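Local coordinates for protein polyhedrin (Antheraea mylitta cypovirus 4, PDB 5A9C) that packs into the crystalline polyhedra, the occlusion bodies of this insect virus, which enclose and protect virus particles, at the interface of chains A and B. Coordinates in Å, arbitrary orientation; residue numbers count along the deposited sequence, not the author numbering. Chains: chain A/B, Polyhedrin.

This polyhedrin is engineered to lack its base domain. One segment of chain A, residues 109-116, supplies its side of all three contacts, while chain B answers with residues scattered along its sequence. Contacts 2 and 3 lie about 6 Å apart, between the centres of their C-alpha atoms, and share B:His196 and B:Ser210; the 3-10 helix 110-112 of chain A sends side chains into both. Contact 1 lies about 17 Å from contact 2 and 14 Å from contact 3, beside helix 165-172 of chain B. The deposited assembly holds three copies, so this docking may link subunits into a trimer, the building block expected of cypovirus polyhedra.

Contact 1: the interface of chains A and B. Residues chain A 115-116; chain B 35, 59, 172, 174.
A:Ala115 presses its methyl group against B:Asn172 and B:Pro59, and with the indole of A:Trp116 against B:Ile174 this makes the packed part of the contact. The ring of B:Pro59 touches the methyl at its CB, 3.8 Å from CB of A:Ala115, with CG a little farther off. B:Asn172, at the end of helix 165-172, is poorly ordered; as modelled, its amide turns toward the methyl, CG lying 3.7 Å from CB of A:Ala115. The same amide and the indole of A:Trp116 slide past each other in opposite directions, their planes 76° apart, with ND2 near CD1, a placement to be read with the same caution. A:Trp116 holds CG opposite its carbonyl carbon (chi1 -61°), which carries the indole toward B:Ile174. There the side chains cross at about a right angle, and the terminal methyl CD1 of B:Ile174 lies 3.5 Å from CZ2 of A:Trp116. Alanine probably suits its place because its small size allows the main chain to approach chain B: N of A:Ala115 donates to the carbonyl O of B:Asp35 over 3.1 Å.

The looser side is bridged by water. One molecule joins the backbone N of A:Trp116 to the carboxylate OD2 of B:Asp35, so this aspartate serves the loop with both backbone and side chain. Another, over the rim of one indole face, connects the carbonyl O of A:Ala115 with the carbonyl O of B:Asn172.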
# COMPACT_ATOMS: atom_id res chain seq x y z
N ALA A 115 -18.34 -2.39 0.35
CA ALA A 115 -17.20 -1.64 0.85
C ALA A 115 -17.37 -1.30 2.33
O ALA A 115 -16.41 -1.36 3.10
CB ALA A 115 -17.00 -0.36 0.03
N TRP A 116 -18.59 -0.96 2.71
CA TRP A 116 -18.92 -0.73 4.12
C TRP A 116 -20.29 -1.33 4.44
O TRP A 116 -21.17 -1.40 3.58
CB TRP A 116 -18.88 0.77 4.45
CG TRP A 116 -17.53 1.37 4.22
CD1 TRP A 116 -17.11 2.03 3.11
CD2 TRP A 116 -16.41 1.33 5.12
NE1 TRP A 116 -15.80 2.42 3.27
CE2 TRP A 116 -15.35 2.00 4.49
CE3 TRP A 116 -16.21 0.80 6.40
CZ2 TRP A 116 -14.10 2.16 5.10
CZ3 TRP A 116 -14.98 0.95 7.00
CH2 TRP A 116 -13.94 1.63 6.35
N ASP B 35 -20.93 -0.45 -5.18
CA ASP B 35 -20.01 -0.59 -4.05
C ASP B 35 -19.87 -2.04 -3.62
O ASP B 35 -19.49 -2.33 -2.49
CB ASP B 35 -20.46 0.28 -2.87
CG ASP B 35 -21.70 -0.26 -2.19
OD1 ASP B 35 -22.57 -0.82 -2.89
OD2 ASP B 35 -21.80 -0.13 -0.95
N PRO B 59 -13.43 -3.38 -3.28
CA PRO B 59 -14.63 -2.85 -3.93
C PRO B 59 -14.43 -2.19 -5.30
O PRO B 59 -15.39 -2.15 -6.08
CB PRO B 59 -15.12 -1.80 -2.94
CG PRO B 59 -13.87 -1.30 -2.30
CD PRO B 59 -12.95 -2.50 -2.20
N ASN B 172 -12.50 4.91 -0.96
CA ASN B 172 -13.41 3.81 -0.63
C ASN B 172 -12.76 2.44 -0.82
O ASN B 172 -13.24 1.44 -0.28
CB ASN B 172 -14.67 3.91 -1.50
CG ASN B 172 -15.63 2.77 -1.27
OD1 ASN B 172 -15.55 1.73 -1.92
ND2 ASN B 172 -16.56 2.96 -0.34
N ILE B 174 -10.56 -0.14 0.04
CA ILE B 174 -9.71 -0.81 1.01
C ILE B 174 -9.53 -2.27 0.63
O ILE B 174 -10.45 -3.07 0.76
CB ILE B 174 -10.30 -0.73 2.44
CG1 ILE B 174 -10.38 0.72 2.92
CG2 ILE B 174 -9.48 -1.57 3.40
CD1 ILE B 174 -10.92 0.87 4.33
O HOH W 1 -20.15 0.55 0.74
O HOH W 2 -13.77 -0.67 2.03

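Contact 2: the interface of chains A and B. Residues chain A 109, 111-112; chain B 27, 196, 210-212.
With chi1 at -66°, A:Arg111 sends CG away from its own carbonyl carbon, and a bend at chi3 (-60°) turns the guanidinium between B:His196 and B:Ile27. The imidazole of B:His196 lies almost parallel to it, the planes 10° apart, in a cation-pi stack with NH2 of A:Arg111 3.2 Å from the ring centroid. The opposite face of the guanidinium is covered by the branch methyl CG2 of B:Ile27, on helix 15-29, 3.4 Å from CZ of A:Arg111. An arginine suits this slot because its flat cation can be sandwiched while its edges keep bonding.

At one edge A:Arg111 grips A:Asp109 side-on with two nitrogens: NE reaches OD1 and NH2 reaches OD2, both on syn lone pairs. OD1 accepts a second donor, the backbone N of A:Arg111, from the anti side and tilted out of the carboxylate plane. This salt bridge within chain A fixes the guanidinium's rotation and probably offsets its charge. A:Asp109 also crosses B:His196, its OD1 3.3 Å from the ring CD2, with the two planes only moderately tilted. A water links NH1 of A:Arg111 to the carbonyl O of B:Asp211, and NH1 donates directly to the carbonyl O of B:Ser210 at 2.7 Å, approaching from above that carbonyl's plane.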
# COMPACT_ATOMS: atom_id res chain seq x y z
N ASP A 109 -21.00 -14.01 3.05
CA ASP A 109 -21.01 -14.29 1.63
C ASP A 109 -20.53 -13.05 0.88
O ASP A 109 -21.21 -12.03 0.86
CB ASP A 109 -22.43 -14.66 1.19
CG ASP A 109 -22.48 -15.29 -0.18
OD1 ASP A 109 -21.66 -14.91 -1.05
OD2 ASP A 109 -23.34 -16.18 -0.39
N ARG A 111 -20.42 -12.22 -2.08
CA ARG A 111 -21.28 -11.78 -3.17
C ARG A 111 -22.33 -10.77 -2.71
O ARG A 111 -22.93 -10.07 -3.53
CB ARG A 111 -21.95 -12.98 -3.84
CG ARG A 111 -20.98 -13.91 -4.54
CD ARG A 111 -21.64 -15.22 -4.96
NE ARG A 111 -22.17 -15.94 -3.81
CZ ARG A 111 -22.67 -17.17 -3.86
NH1 ARG A 111 -22.71 -17.83 -5.02
NH2 ARG A 111 -23.13 -17.75 -2.76
N GLU A 112 -22.55 -10.69 -1.41
CA GLU A 112 -23.49 -9.71 -0.87
C GLU A 112 -22.83 -8.80 0.17
O GLU A 112 -23.50 -8.10 0.92
CB GLU A 112 -24.74 -10.41 -0.31
CG GLU A 112 -25.51 -11.15 -1.40
CD GLU A 112 -26.82 -11.73 -0.92
OE1 GLU A 112 -26.87 -12.25 0.22
OE2 GLU A 112 -27.81 -11.69 -1.68
N ILE B 27 -28.35 -13.04 -5.14
CA ILE B 27 -26.96 -13.43 -4.90
C ILE B 27 -26.10 -13.25 -6.14
O ILE B 27 -24.95 -12.80 -6.05
CB ILE B 27 -26.88 -14.89 -4.41
CG1 ILE B 27 -27.48 -15.01 -3.01
CG2 ILE B 27 -25.44 -15.38 -4.44
CD1 ILE B 27 -27.67 -16.44 -2.52
N HIS B 196 -17.23 -19.42 -2.77
CA HIS B 196 -17.89 -19.05 -4.02
C HIS B 196 -16.93 -18.35 -4.97
O HIS B 196 -17.20 -17.24 -5.44
CB HIS B 196 -19.11 -18.17 -3.76
CG HIS B 196 -19.78 -18.45 -2.45
ND1 HIS B 196 -20.41 -19.65 -2.18
CD2 HIS B 196 -19.92 -17.69 -1.34
CE1 HIS B 196 -20.91 -19.61 -0.95
NE2 HIS B 196 -20.62 -18.44 -0.42
N SER B 210 -18.52 -18.74 -8.69
CA SER B 210 -19.25 -17.74 -7.92
C SER B 210 -20.74 -17.80 -8.21
O SER B 210 -21.55 -17.31 -7.42
CB SER B 210 -18.72 -16.34 -8.23
OG SER B 210 -17.35 -16.23 -7.89
N ASP B 211 -21.10 -18.39 -9.34
CA ASP B 211 -22.49 -18.46 -9.78
C ASP B 211 -23.36 -19.32 -8.86
O ASP B 211 -23.05 -20.49 -8.61
CB ASP B 211 -22.58 -19.01 -11.20
CG ASP B 211 -22.06 -18.04 -12.24
OD1 ASP B 211 -21.35 -17.08 -11.86
OD2 ASP B 211 -22.36 -18.23 -13.44
N ALA B 212 -24.46 -18.74 -8.37
CA ALA B 212 -25.40 -19.47 -7.53
C ALA B 212 -26.45 -20.18 -8.38
O ALA B 212 -27.04 -19.57 -9.28
CB ALA B 212 -26.06 -18.53 -6.54
O HOH W 3 -22.42 -20.87 -5.76

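Contact 3: the interface of chains A and B. Residues chain A 110; chain B 37-38, 87-88, 195-197, 210.
The 3-10 helix 110-112 of chain A projects A:Trp110 into a pocket of chain B walled by the end of helix 185-195, the residues following it, the end of strand 81-87 and the start of strand 38-45. CG of A:Trp110 sits between its backbone N and carbonyl carbon (chi1 74°), a crowded position that carries the indole into chain B. The ring meets chain B at its edge. Its NE1 donates to the carbonyl O of B:His196 over 3.0 Å, and this oxygen lies in the indole plane, although the donor stands well above the plane of the carbonyl. The hydroxyl OG of B:Ser210 reaches the same oxygen from the opposite face, so two donors fix it. The carbonyl O of B:Ala195 also lies at the indole edge, but the N-H does not point to it. Farther round, in the ring plane, the carbonyl O of B:Met37 lies 3.4 Å from CZ3 of A:Trp110.

The six-membered part of the indole reaches deeper, where CB of B:Asn87 does the touching, 3.6 Å from CZ2 of A:Trp110. Beside it, CH2 of A:Trp110 lies 3.8 Å from CA of B:Gly88, whose lack of a side chain probably lets the ring come close to the backbone. Tryptophan suits the site because its long edge meets polar backbone and hydroxyl groups, its N-H takes one of them, and its six-membered end packs on B:Asn87 and B:Gly88. At the base of the indole, a water links the carbonyl O of A:Trp110 to that of B:Met37, lying 2.8 Å from the B:Met37 O.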
# COMPACT_ATOMS: atom_id res chain seq x y z
N TRP A 110 -19.35 -13.14 0.27
CA TRP A 110 -18.72 -11.99 -0.36
C TRP A 110 -19.58 -11.39 -1.46
O TRP A 110 -19.50 -10.19 -1.75
CB TRP A 110 -17.33 -12.34 -0.91
CG TRP A 110 -17.35 -13.17 -2.17
CD1 TRP A 110 -17.29 -14.53 -2.26
CD2 TRP A 110 -17.44 -12.68 -3.52
NE1 TRP A 110 -17.33 -14.92 -3.57
CE2 TRP A 110 -17.43 -13.81 -4.37
CE3 TRP A 110 -17.53 -11.41 -4.09
CZ2 TRP A 110 -17.50 -13.70 -5.76
CZ3 TRP A 110 -17.61 -11.31 -5.47
CH2 TRP A 110 -17.59 -12.44 -6.29
N MET B 37 -18.36 -5.88 -3.42
CA MET B 37 -17.01 -6.40 -3.28
C MET B 37 -16.65 -7.29 -4.46
O MET B 37 -17.50 -7.98 -5.03
CB MET B 37 -16.87 -7.18 -1.97
CG MET B 37 -17.06 -6.32 -0.73
SD MET B 37 -15.81 -5.03 -0.57
CE MET B 37 -14.36 -6.02 -0.24
N MET B 38 -15.38 -7.25 -4.84
CA MET B 38 -14.82 -8.20 -5.79
C MET B 38 -13.85 -9.10 -5.05
O MET B 38 -13.43 -8.78 -3.93
CB MET B 38 -14.12 -7.47 -6.94
CG MET B 38 -15.06 -6.81 -7.93
SD MET B 38 -14.21 -5.68 -9.05
CE MET B 38 -13.80 -4.36 -7.91
N ASN B 87 -13.08 -12.81 -9.55
CA ASN B 87 -14.50 -12.93 -9.24
C ASN B 87 -15.18 -11.60 -8.95
O ASN B 87 -14.66 -10.77 -8.20
CB ASN B 87 -14.71 -13.90 -8.07
CG ASN B 87 -13.96 -15.21 -8.25
OD1 ASN B 87 -14.51 -16.19 -8.75
ND2 ASN B 87 -12.70 -15.22 -7.84
N GLY B 88 -16.35 -11.40 -9.55
CA GLY B 88 -17.14 -10.20 -9.34
C GLY B 88 -17.40 -9.42 -10.61
O GLY B 88 -17.20 -9.92 -11.72
N ALA B 195 -16.23 -20.50 -0.54
CA ALA B 195 -15.98 -19.07 -0.71
C ALA B 195 -16.63 -18.53 -1.99
O ALA B 195 -16.58 -17.32 -2.25
CB ALA B 195 -14.48 -18.78 -0.71
N HIS B 196 -17.23 -19.42 -2.77
CA HIS B 196 -17.89 -19.05 -4.02
C HIS B 196 -16.93 -18.35 -4.97
O HIS B 196 -17.20 -17.24 -5.44
CB HIS B 196 -19.11 -18.17 -3.76
CG HIS B 196 -19.78 -18.45 -2.45
ND1 HIS B 196 -20.41 -19.65 -2.18
CD2 HIS B 196 -19.92 -17.69 -1.34
CE1 HIS B 196 -20.91 -19.61 -0.95
NE2 HIS B 196 -20.62 -18.44 -0.42
N ILE B 197 -15.79 -18.99 -5.25
CA ILE B 197 -14.80 -18.43 -6.16
C ILE B 197 -14.32 -19.48 -7.16
O ILE B 197 -14.29 -20.67 -6.85
CB ILE B 197 -13.58 -17.87 -5.40
CG1 ILE B 197 -12.99 -18.94 -4.48
CG2 ILE B 197 -13.96 -16.60 -4.63
CD1 ILE B 197 -11.74 -18.50 -3.75
N SER B 210 -18.52 -18.74 -8.69
CA SER B 210 -19.25 -17.74 -7.92
C SER B 210 -20.74 -17.80 -8.21
O SER B 210 -21.55 -17.31 -7.42
CB SER B 210 -18.72 -16.34 -8.23
OG SER B 210 -17.35 -16.23 -7.89
O HOH W 4 -20.11 -8.35 -4.08